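Glycoside hydrolase family 16 protein (PDB 6T2N) probably acts as an endo-beta-galactosidase of family GH16, cleaving mucin O-glycans within their chains to begin mucin breakdown by a gut bacterium. Local coordinates at residues 143-157 / 289-303. Numbering follows the deposited sequence.
Sequences FMFGRLEVRAKVPKT and GYPVKFLIDYVRFYQ. With CA (calcium ion), chain C.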
ATOM      1  N   PHE A 143      -4.486  -9.653   6.347  1.00 67.88           N
ATOM      2  CA  PHE A 143      -4.524  -9.086   7.715  1.00 72.27           C
ATOM      3  C   PHE A 143      -5.979  -8.812   8.048  1.00 71.05           C
ATOM      4  O   PHE A 143      -6.673  -8.342   7.123  1.00 71.23           O
ATOM      5  CB  PHE A 143      -3.688  -7.809   7.776  1.00 72.72           C
ATOM      6  CG  PHE A 143      -2.285  -7.995   7.271  1.00 71.26           C
ATOM      7  CD1 PHE A 143      -1.297  -8.488   8.108  1.00 74.55           C
ATOM      8  CD2 PHE A 143      -1.965  -7.710   5.955  1.00 68.58           C
ATOM      9  CE1 PHE A 143      -0.006  -8.682   7.636  1.00 74.16           C
ATOM     10  CE2 PHE A 143      -0.676  -7.916   5.485  1.00 66.54           C
ATOM     11  CZ  PHE A 143       0.293  -8.409   6.325  1.00 69.32           C
ATOM     12  N   MET A 144      -6.424  -9.125   9.272  1.00 73.56           N
ATOM     13  CA  MET A 144      -7.795  -8.725   9.752  1.00 69.59           C
ATOM     14  C   MET A 144      -7.805  -8.345  11.225  1.00 61.97           C
ATOM     15  O   MET A 144      -7.908  -9.190  12.059  1.00 61.55           O
ATOM     16  CB  MET A 144      -8.846  -9.807   9.542  1.00 74.41           C
ATOM     17  CG  MET A 144     -10.223  -9.246   9.650  1.00 79.49           C
ATOM     18  SD  MET A 144     -11.405 -10.330   8.837  1.00 89.72           S
ATOM     19  CE  MET A 144     -12.856 -10.043   9.853  1.00 88.13           C
ATOM     20  N   PHE A 145      -7.719  -7.065  11.470  1.00 60.28           N
ATOM     21  CA  PHE A 145      -7.601  -6.447  12.805  1.00 64.98           C
ATOM     22  C   PHE A 145      -6.136  -6.636  13.236  1.00 65.87           C
ATOM     23  O   PHE A 145      -5.514  -7.782  13.276  1.00 64.32           O
ATOM     24  CB  PHE A 145      -8.679  -6.942  13.810  1.00 69.98           C
ATOM     25  CG  PHE A 145     -10.110  -6.887  13.312  1.00 67.56           C
ATOM     26  CD1 PHE A 145     -10.554  -5.817  12.546  1.00 64.08           C
ATOM     27  CD2 PHE A 145     -10.983  -7.924  13.559  1.00 68.91           C
ATOM     28  CE1 PHE A 145     -11.819  -5.809  12.006  1.00 64.63           C
ATOM     29  CE2 PHE A 145     -12.263  -7.904  13.037  1.00 70.73           C
ATOM     30  CZ  PHE A 145     -12.680  -6.838  12.273  1.00 69.48           C
ATOM     31  N   GLY A 146      -5.572  -5.504  13.601  1.00 65.19           N
ATOM     32  CA  GLY A 146      -4.419  -5.502  14.498  1.00 70.98           C
ATOM     33  C   GLY A 146      -3.694  -4.228  14.253  1.00 74.02           C
ATOM     34  O   GLY A 146      -4.292  -3.325  13.678  1.00 78.97           O
ATOM     35  N   ARG A 147      -2.438  -4.196  14.643  1.00 77.89           N
ATOM     36  CA  ARG A 147      -1.579  -3.019  14.473  1.00 76.18           C
ATOM     37  C   ARG A 147      -0.497  -3.429  13.497  1.00 75.23           C
ATOM     38  O   ARG A 147       0.180  -4.461  13.758  1.00 76.90           O
ATOM     39  CB  ARG A 147      -0.971  -2.605  15.812  1.00 80.32           C
ATOM     40  CG  ARG A 147       0.092  -1.524  15.692  1.00 75.88           C
ATOM     41  CD  ARG A 147       0.959  -1.542  16.917  1.00 76.09           C
ATOM     42  NE  ARG A 147       1.814  -0.372  16.958  1.00 75.75           N
ATOM     43  CZ  ARG A 147       1.420   0.832  17.343  1.00 74.70           C
ATOM     44  NH1 ARG A 147       0.165   1.051  17.693  1.00 77.02           N
ATOM     45  NH2 ARG A 147       2.273   1.832  17.352  1.00 72.93           N
ATOM     46  N   LEU A 148      -0.363  -2.636  12.440  1.00 71.76           N
ATOM     47  CA  LEU A 148       0.571  -2.875  11.327  1.00 68.37           C
ATOM     48  C   LEU A 148       1.529  -1.710  11.254  1.00 67.24           C
ATOM     49  O   LEU A 148       1.042  -0.580  11.001  1.00 65.88           O
ATOM     50  CB  LEU A 148      -0.205  -2.974  10.028  1.00 67.59           C
ATOM     51  CG  LEU A 148       0.663  -3.295   8.819  1.00 71.65           C
ATOM     52  CD1 LEU A 148       1.527  -4.550   9.041  1.00 72.11           C
ATOM     53  CD2 LEU A 148      -0.249  -3.437   7.612  1.00 72.03           C
ATOM     54  N   GLU A 149       2.806  -2.008  11.507  1.00 67.08           N
ATOM     55  CA  GLU A 149       3.893  -1.020  11.646  1.00 66.59           C
ATOM     56  C   GLU A 149       4.754  -1.155  10.403  1.00 67.69           C
ATOM     57  O   GLU A 149       5.197  -2.291  10.125  1.00 70.21           O
ATOM     58  CB  GLU A 149       4.753  -1.308  12.870  1.00 69.79           C
ATOM     59  CG  GLU A 149       4.032  -1.184  14.188  1.00 71.89           C
ATOM     60  CD  GLU A 149       4.954  -1.278  15.390  1.00 76.19           C
ATOM     61  OE1 GLU A 149       6.190  -1.455  15.172  1.00 75.85           O
ATOM     62  OE2 GLU A 149       4.440  -1.139  16.537  1.00 74.85           O
ATOM     63  N   VAL A 150       4.961  -0.061   9.678  1.00 66.07           N
ATOM     64  CA  VAL A 150       5.839  -0.069   8.482  1.00 66.58           C
ATOM     65  C   VAL A 150       6.769   1.132   8.579  1.00 65.58           C
ATOM     66  O   VAL A 150       6.292   2.292   8.556  1.00 60.67           O
ATOM     67  CB  VAL A 150       5.058  -0.112   7.154  1.00 67.93           C
ATOM     68  CG1 VAL A 150       6.025  -0.052   5.965  1.00 68.97           C
ATOM     69  CG2 VAL A 150       4.179  -1.363   7.061  1.00 67.35           C
ATOM     70  N   ARG A 151       8.062   0.825   8.686  1.00 69.53           N
ATOM     71  CA  ARG A 151       9.133   1.845   8.791  1.00 70.85           C
ATOM     72  C   ARG A 151       9.851   1.982   7.453  1.00 69.03           C
ATOM     73  O   ARG A 151      10.321   0.924   6.952  1.00 64.81           O
ATOM     74  CB  ARG A 151      10.151   1.500   9.865  1.00 73.94           C
ATOM     75  CG  ARG A 151      11.040   2.700  10.130  1.00 78.23           C
ATOM     76  CD  ARG A 151      11.182   3.079  11.588  1.00 82.38           C
ATOM     77  NE  ARG A 151      12.153   4.154  11.753  1.00 82.06           N
ATOM     78  CZ  ARG A 151      13.459   3.993  11.542  1.00 84.18           C
ATOM     79  NH1 ARG A 151      13.947   2.832  11.122  1.00 83.99           N
ATOM     80  NH2 ARG A 151      14.282   5.007  11.709  1.00 86.76           N
ATOM     81  N   ALA A 152       9.912   3.221   6.917  1.00 68.50           N
ATOM     82  CA  ALA A 152      10.340   3.495   5.523  1.00 68.66           C
ATOM     83  C   ALA A 152      10.883   4.921   5.320  1.00 70.32           C
ATOM     84  O   ALA A 152      10.274   5.931   5.789  1.00 72.32           O
ATOM     85  CB  ALA A 152       9.186   3.211   4.586  1.00 65.77           C
ATOM     86  N   LYS A 153      11.973   4.999   4.558  1.00 70.36           N
ATOM     87  CA  LYS A 153      12.505   6.261   3.995  1.00 73.65           C
ATOM     88  C   LYS A 153      12.009   6.393   2.559  1.00 71.71           C
ATOM     89  O   LYS A 153      11.996   5.388   1.854  1.00 71.29           O
ATOM     90  CB  LYS A 153      14.029   6.261   3.983  1.00 78.00           C
ATOM     91  CG  LYS A 153      14.596   7.668   4.045  1.00 86.20           C
ATOM     92  CD  LYS A 153      16.101   7.772   4.223  1.00 88.34           C
ATOM     93  CE  LYS A 153      16.714   8.318   2.952  1.00 92.99           C
ATOM     94  NZ  LYS A 153      18.173   8.496   3.084  1.00 98.81           N
ATOM     95  N   VAL A 154      11.573   7.577   2.147  1.00 70.37           N
ATOM     96  CA  VAL A 154      10.933   7.745   0.812  1.00 64.49           C
ATOM     97  C   VAL A 154      11.894   8.506  -0.077  1.00 68.61           C
ATOM     98  O   VAL A 154      12.671   9.359   0.385  1.00 69.73           O
ATOM     99  CB  VAL A 154       9.548   8.435   0.812  1.00 62.83           C
ATOM    100  CG1 VAL A 154       8.480   7.563   1.459  1.00 62.39           C
ATOM    101  CG2 VAL A 154       9.533   9.850   1.394  1.00 62.46           C
ATOM    102  N   PRO A 155      11.840   8.195  -1.393  1.00 68.33           N
ATOM    103  CA  PRO A 155      12.697   8.851  -2.376  1.00 65.43           C
ATOM    104  C   PRO A 155      12.193  10.284  -2.472  1.00 63.09           C
ATOM    105  O   PRO A 155      11.159  10.524  -1.977  1.00 61.74           O
ATOM    106  CB  PRO A 155      12.427   8.053  -3.648  1.00 64.96           C
ATOM    107  CG  PRO A 155      10.996   7.561  -3.455  1.00 65.21           C
ATOM    108  CD  PRO A 155      10.951   7.179  -1.996  1.00 64.12           C
ATOM    109  N   LYS A 156      12.931  11.172  -3.117  1.00 64.98           N
ATOM    110  CA  LYS A 156      12.435  12.537  -3.436  1.00 65.62           C
ATOM    111  C   LYS A 156      13.047  12.950  -4.779  1.00 67.05           C
ATOM    112  O   LYS A 156      14.287  13.181  -4.821  1.00 69.93           O
ATOM    113  CB  LYS A 156      12.770  13.528  -2.316  1.00 64.72           C
ATOM    114  CG  LYS A 156      12.605  14.991  -2.686  1.00 64.79           C
ATOM    115  CD  LYS A 156      12.950  15.956  -1.596  1.00 67.91           C
ATOM    116  CE  LYS A 156      12.230  17.269  -1.789  1.00 70.92           C
ATOM    117  NZ  LYS A 156      12.967  18.397  -1.179  1.00 76.98           N
ATOM    118  N   THR A 157      12.184  13.023  -5.798  1.00 65.69           N
ATOM    119  CA  THR A 157      12.444  13.482  -7.184  1.00 67.66           C
ATOM    120  C   THR A 157      11.084  13.720  -7.865  1.00 68.34           C
ATOM    121  O   THR A 157      10.033  13.262  -7.338  1.00 72.26           O
ATOM    122  CB  THR A 157      13.346  12.463  -7.893  1.00 69.78           C
ATOM    123  OG1 THR A 157      14.092  13.073  -8.951  1.00 73.23           O
ATOM    124  CG2 THR A 157      12.571  11.287  -8.442  1.00 68.51           C
ATOM    125  N   GLY A 289      17.092  12.809 -12.397  1.00 78.14           N
ATOM    126  CA  GLY A 289      16.863  12.612 -10.964  1.00 74.09           C
ATOM    127  C   GLY A 289      16.912  11.144 -10.632  1.00 72.28           C
ATOM    128  O   GLY A 289      16.961  10.846  -9.425  1.00 78.65           O
ATOM    129  N   TYR A 290      16.843  10.265 -11.642  1.00 68.38           N
ATOM    130  CA  TYR A 290      16.708   8.790 -11.483  1.00 66.78           C
ATOM    131  C   TYR A 290      18.077   8.178 -11.736  1.00 69.22           C
ATOM    132  O   TYR A 290      18.819   8.704 -12.544  1.00 75.29           O
ATOM    133  CB  TYR A 290      15.614   8.243 -12.407  1.00 65.08           C
ATOM    134  CG  TYR A 290      14.216   8.676 -12.011  1.00 62.24           C
ATOM    135  CD1 TYR A 290      13.759   9.964 -12.253  1.00 61.10           C
ATOM    136  CD2 TYR A 290      13.343   7.800 -11.406  1.00 59.97           C
ATOM    137  CE1 TYR A 290      12.501  10.385 -11.867  1.00 58.45           C
ATOM    138  CE2 TYR A 290      12.084   8.211 -10.988  1.00 59.81           C
ATOM    139  CZ  TYR A 290      11.657   9.511 -11.207  1.00 57.73           C
ATOM    140  OH  TYR A 290      10.395   9.877 -10.810  1.00 50.64           O
ATOM    141  N   PRO A 291      18.474   7.064 -11.088  1.00 70.34           N
ATOM    142  CA  PRO A 291      17.590   6.236 -10.280  1.00 71.86           C
ATOM    143  C   PRO A 291      17.262   6.808  -8.899  1.00 71.85           C
ATOM    144  O   PRO A 291      17.858   7.739  -8.427  1.00 73.95           O
ATOM    145  CB  PRO A 291      18.392   4.932 -10.079  1.00 71.81           C
ATOM    146  CG  PRO A 291      19.462   5.009 -11.111  1.00 72.50           C
ATOM    147  CD  PRO A 291      19.809   6.481 -11.118  1.00 73.16           C
ATOM    148  N   VAL A 292      16.307   6.176  -8.254  1.00 70.89           N
ATOM    149  CA  VAL A 292      15.820   6.635  -6.940  1.00 65.75           C
ATOM    150  C   VAL A 292      15.399   5.350  -6.237  1.00 62.37           C
ATOM    151  O   VAL A 292      15.096   4.355  -6.998  1.00 60.02           O
ATOM    152  CB  VAL A 292      14.770   7.707  -7.261  1.00 65.69           C
ATOM    153  CG1 VAL A 292      13.445   7.521  -6.569  1.00 67.09           C
ATOM    154  CG2 VAL A 292      15.352   9.074  -7.023  1.00 67.78           C
ATOM    155  N   LYS A 293      15.501   5.339  -4.897  1.00 62.85           N
ATOM    156  CA  LYS A 293      15.170   4.171  -4.021  1.00 63.79           C
ATOM    157  C   LYS A 293      14.055   4.452  -2.977  1.00 58.44           C
ATOM    158  O   LYS A 293      14.003   5.522  -2.381  1.00 59.09           O
ATOM    159  CB  LYS A 293      16.452   3.753  -3.304  1.00 67.77           C
ATOM    160  CG  LYS A 293      17.558   3.221  -4.185  1.00 73.01           C
ATOM    161  CD  LYS A 293      18.781   2.743  -3.402  1.00 78.99           C
ATOM    162  CE  LYS A 293      20.021   2.634  -4.275  1.00 85.99           C
ATOM    163  NZ  LYS A 293      21.181   2.071  -3.538  1.00 91.33           N
ATOM    164  N   PHE A 294      13.248   3.453  -2.686  1.00 56.65           N
ATOM    165  CA  PHE A 294      12.262   3.471  -1.575  1.00 60.54           C
ATOM    166  C   PHE A 294      12.732   2.350  -0.656  1.00 63.28           C
ATOM    167  O   PHE A 294      12.851   1.185  -1.185  1.00 66.41           O
ATOM    168  CB  PHE A 294      10.823   3.274  -2.095  1.00 58.26           C
ATOM    169  CG  PHE A 294       9.665   3.307  -1.129  1.00 55.58           C
ATOM    170  CD1 PHE A 294       9.693   4.037   0.041  1.00 58.57           C
ATOM    171  CD2 PHE A 294       8.464   2.716  -1.477  1.00 56.85           C
ATOM    172  CE1 PHE A 294       8.579   4.135   0.870  1.00 56.04           C
ATOM    173  CE2 PHE A 294       7.353   2.810  -0.652  1.00 55.48           C
ATOM    174  CZ  PHE A 294       7.431   3.490   0.540  1.00 54.67           C
ATOM    175  N   LEU A 295      13.069   2.700   0.595  1.00 61.67           N
ATOM    176  CA  LEU A 295      13.637   1.751   1.571  1.00 63.27           C
ATOM    177  C   LEU A 295      12.578   1.432   2.613  1.00 65.81           C
ATOM    178  O   LEU A 295      12.071   2.394   3.259  1.00 70.38           O
ATOM    179  CB  LEU A 295      14.862   2.403   2.208  1.00 65.92           C
ATOM    180  CG  LEU A 295      15.921   2.836   1.200  1.00 67.27           C
ATOM    181  CD1 LEU A 295      17.120   3.426   1.895  1.00 69.10           C
ATOM    182  CD2 LEU A 295      16.334   1.665   0.317  1.00 67.01           C
ATOM    183  N   ILE A 296      12.254   0.151   2.790  1.00 66.00           N
ATOM    184  CA  ILE A 296      11.382  -0.280   3.925  1.00 66.40           C
ATOM    185  C   ILE A 296      12.286  -0.967   4.944  1.00 67.80           C
ATOM    186  O   ILE A 296      12.785  -2.085   4.645  1.00 68.35           O
ATOM    187  CB  ILE A 296      10.247  -1.214   3.464  1.00 63.77           C
ATOM    188  CG1 ILE A 296       9.255  -0.499   2.560  1.00 63.42           C
ATOM    189  CG2 ILE A 296       9.560  -1.825   4.650  1.00 65.01           C
ATOM    190  CD1 ILE A 296       9.552  -0.680   1.114  1.00 65.99           C
ATOM    191  N   ASP A 297      12.499  -0.347   6.097  1.00 67.05           N
ATOM    192  CA  ASP A 297      13.294  -1.028   7.149  1.00 70.51           C
ATOM    193  C   ASP A 297      12.510  -2.260   7.642  1.00 68.06           C
ATOM    194  O   ASP A 297      13.089  -3.326   7.730  1.00 71.96           O
ATOM    195  CB  ASP A 297      13.765  -0.051   8.224  1.00 72.31           C
ATOM    196  CG  ASP A 297      14.827  -0.635   9.134  1.00 77.68           C
ATOM    197  OD1 ASP A 297      15.781  -1.297   8.642  1.00 86.31           O
ATOM    198  OD2 ASP A 297      14.709  -0.408  10.325  1.00 83.79           O
ATOM    199  N   TYR A 298      11.238  -2.161   7.976  1.00 66.73           N
ATOM    200  CA  TYR A 298      10.518  -3.356   8.475  1.00 67.47           C
ATOM    201  C   TYR A 298       9.002  -3.262   8.275  1.00 64.70           C
ATOM    202  O   TYR A 298       8.412  -2.173   8.034  1.00 61.47           O
ATOM    203  CB  TYR A 298      10.879  -3.642   9.936  1.00 69.16           C
ATOM    204  CG  TYR A 298      10.560  -2.557  10.925  1.00 70.29           C
ATOM    205  CD1 TYR A 298       9.248  -2.230  11.260  1.00 71.46           C
ATOM    206  CD2 TYR A 298      11.575  -1.873  11.568  1.00 72.18           C
ATOM    207  CE1 TYR A 298       8.964  -1.244  12.199  1.00 70.76           C
ATOM    208  CE2 TYR A 298      11.309  -0.894  12.516  1.00 73.66           C
ATOM    209  CZ  TYR A 298      10.003  -0.580  12.832  1.00 71.51           C
ATOM    210  OH  TYR A 298       9.771   0.405  13.729  1.00 71.62           O
ATOM    211  N   VAL A 299       8.406  -4.447   8.334  1.00 65.19           N
ATOM    212  CA  VAL A 299       6.940  -4.661   8.380  1.00 67.79           C
ATOM    213  C   VAL A 299       6.671  -5.591   9.554  1.00 73.21           C
ATOM    214  O   VAL A 299       7.226  -6.698   9.551  1.00 83.79           O
ATOM    215  CB  VAL A 299       6.435  -5.222   7.043  1.00 65.14           C
ATOM    216  CG1 VAL A 299       4.948  -5.568   7.098  1.00 65.02           C
ATOM    217  CG2 VAL A 299       6.761  -4.257   5.908  1.00 59.44           C
ATOM    218  N   ARG A 300       5.931  -5.107  10.553  1.00 77.31           N
ATOM    219  CA  ARG A 300       5.524  -5.871  11.762  1.00 78.08           C
ATOM    220  C   ARG A 300       4.028  -5.727  11.975  1.00 77.67           C
ATOM    221  O   ARG A 300       3.554  -4.566  12.143  1.00 75.89           O
ATOM    222  CB  ARG A 300       6.239  -5.310  12.975  1.00 81.73           C
ATOM    223  CG  ARG A 300       7.734  -5.234  12.748  1.00 86.41           C
ATOM    224  CD  ARG A 300       8.384  -4.629  13.959  1.00 90.15           C
ATOM    225  NE  ARG A 300       9.831  -4.624  13.852  1.00 88.61           N
ATOM    226  CZ  ARG A 300      10.604  -3.754  14.468  1.00 90.58           C
ATOM    227  NH1 ARG A 300      10.089  -2.800  15.216  1.00 93.94           N
ATOM    228  NH2 ARG A 300      11.903  -3.824  14.350  1.00 95.74           N
ATOM    229  N   PHE A 301       3.338  -6.865  11.930  1.00 77.82           N
ATOM    230  CA  PHE A 301       1.900  -7.007  12.254  1.00 76.69           C
ATOM    231  C   PHE A 301       1.746  -7.561  13.672  1.00 77.78           C
ATOM    232  O   PHE A 301       2.354  -8.627  13.912  1.00 79.17           O
ATOM    233  CB  PHE A 301       1.246  -7.973  11.276  1.00 75.08           C
ATOM    234  CG  PHE A 301      -0.237  -8.085  11.482  1.00 77.24           C
ATOM    235  CD1 PHE A 301      -1.026  -6.948  11.557  1.00 76.54           C
ATOM    236  CD2 PHE A 301      -0.847  -9.318  11.575  1.00 80.17           C
ATOM    237  CE1 PHE A 301      -2.394  -7.033  11.697  1.00 74.86           C
ATOM    238  CE2 PHE A 301      -2.222  -9.404  11.686  1.00 79.85           C
ATOM    239  CZ  PHE A 301      -2.989  -8.266  11.742  1.00 78.65           C
ATOM    240  N   TYR A 302       0.993  -6.881  14.555  1.00 78.55           N
ATOM    241  CA  TYR A 302       0.662  -7.351  15.941  1.00 82.94           C
ATOM    242  C   TYR A 302      -0.862  -7.433  16.201  1.00 80.49           C
ATOM    243  O   TYR A 302      -1.644  -6.683  15.573  1.00 80.76           O
ATOM    244  CB  TYR A 302       1.243  -6.424  17.011  1.00 85.19           C
ATOM    245  CG  TYR A 302       2.737  -6.213  17.021  1.00 86.05           C
ATOM    246  CD1 TYR A 302       3.337  -5.314  16.153  1.00 85.48           C
ATOM    247  CD2 TYR A 302       3.543  -6.843  17.952  1.00 86.83           C
ATOM    248  CE1 TYR A 302       4.701  -5.066  16.187  1.00 85.55           C
ATOM    249  CE2 TYR A 302       4.906  -6.606  18.002  1.00 87.08           C
ATOM    250  CZ  TYR A 302       5.489  -5.709  17.123  1.00 87.75           C
ATOM    251  OH  TYR A 302       6.834  -5.462  17.145  1.00 91.39           O
ATOM    252  N   GLN A 303      -1.271  -8.295  17.144  1.00 81.40           N
ATOM    253  CA  GLN A 303      -2.698  -8.549  17.533  1.00 80.06           C
ATOM    254  C   GLN A 303      -2.842  -8.798  19.047  1.00 83.03           C
ATOM    255  O   GLN A 303      -2.136  -9.654  19.597  1.00 83.74           O
ATOM    256  CB  GLN A 303      -3.265  -9.780  16.801  1.00 77.11           C
ATOM    257  CG  GLN A 303      -3.575  -9.534  15.308  1.00 71.55           C
ATOM    258  CD  GLN A 303      -4.334 -10.738  14.619  1.00 72.84           C
ATOM    259  OE1 GLN A 303      -3.898 -11.894  15.007  1.00 68.68           O
ATOM    260  NE2 GLN A 303      -5.271 -10.485  13.584  1.00 70.77           N
TER
HETATM  261 CA    CA C 401      15.403  -4.004   8.753  1.00113.02          CA
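A classic beta bulge interrupts the antiparallel pairing of strands 146-153 and 292-302 in one sheet of the GH16 beta-sandwich: Arg151 faces both Asp297 and Tyr298. Arg151 N donates to Tyr298 O at 3.1 Å, while Arg151 O receives only weak bonds from the N-H groups of Asp297 and Tyr298. The bulge carries a ligand of the calcium site: Asp297 binds the calcium ion through its backbone O and, at 2.7 Å, through OD1, with Glu59 and Gly98 also supplying ligands. OD2 of the same carboxylate meets the edge of the Arg151 guanidinium in a salt bridge, Arg151 NH1 to Asp297 OD2 3.4 Å, the two planes standing 75° apart.

Beside the bulge, Tyr298 CG sits between its backbone N and carbonyl carbon (chi1 60°), which brings the ring back over Arg151. CB of Arg151 lies over one face of the Tyr298 ring in a CH-pi contact, 3.7 Å from the centroid; the Arg300 guanidinium, salt-bridged to Glu59, covers the opposite face.

The face bearing Leu148, Val150, Val299 and Phe301 is apolar, and Val299 reaches Leu269 of strand 267-275, as does Phe143. There Phe143 directs its edge at the face of Phe301, centroids 4.9 Å apart and planes at 73°, and Leu148 CD1 packs on Phe301 CB. Shortening Phe301 to an alanine removes the ring, which would probably leave the Phe143 edge without its aromatic face and open a gap beside Gly146 and Phe143. At this end of the pairing, Gln303 NE2 donates to Phe145 O at 2.7 Å, the acceptor lying in the plane of the Gln303 amide.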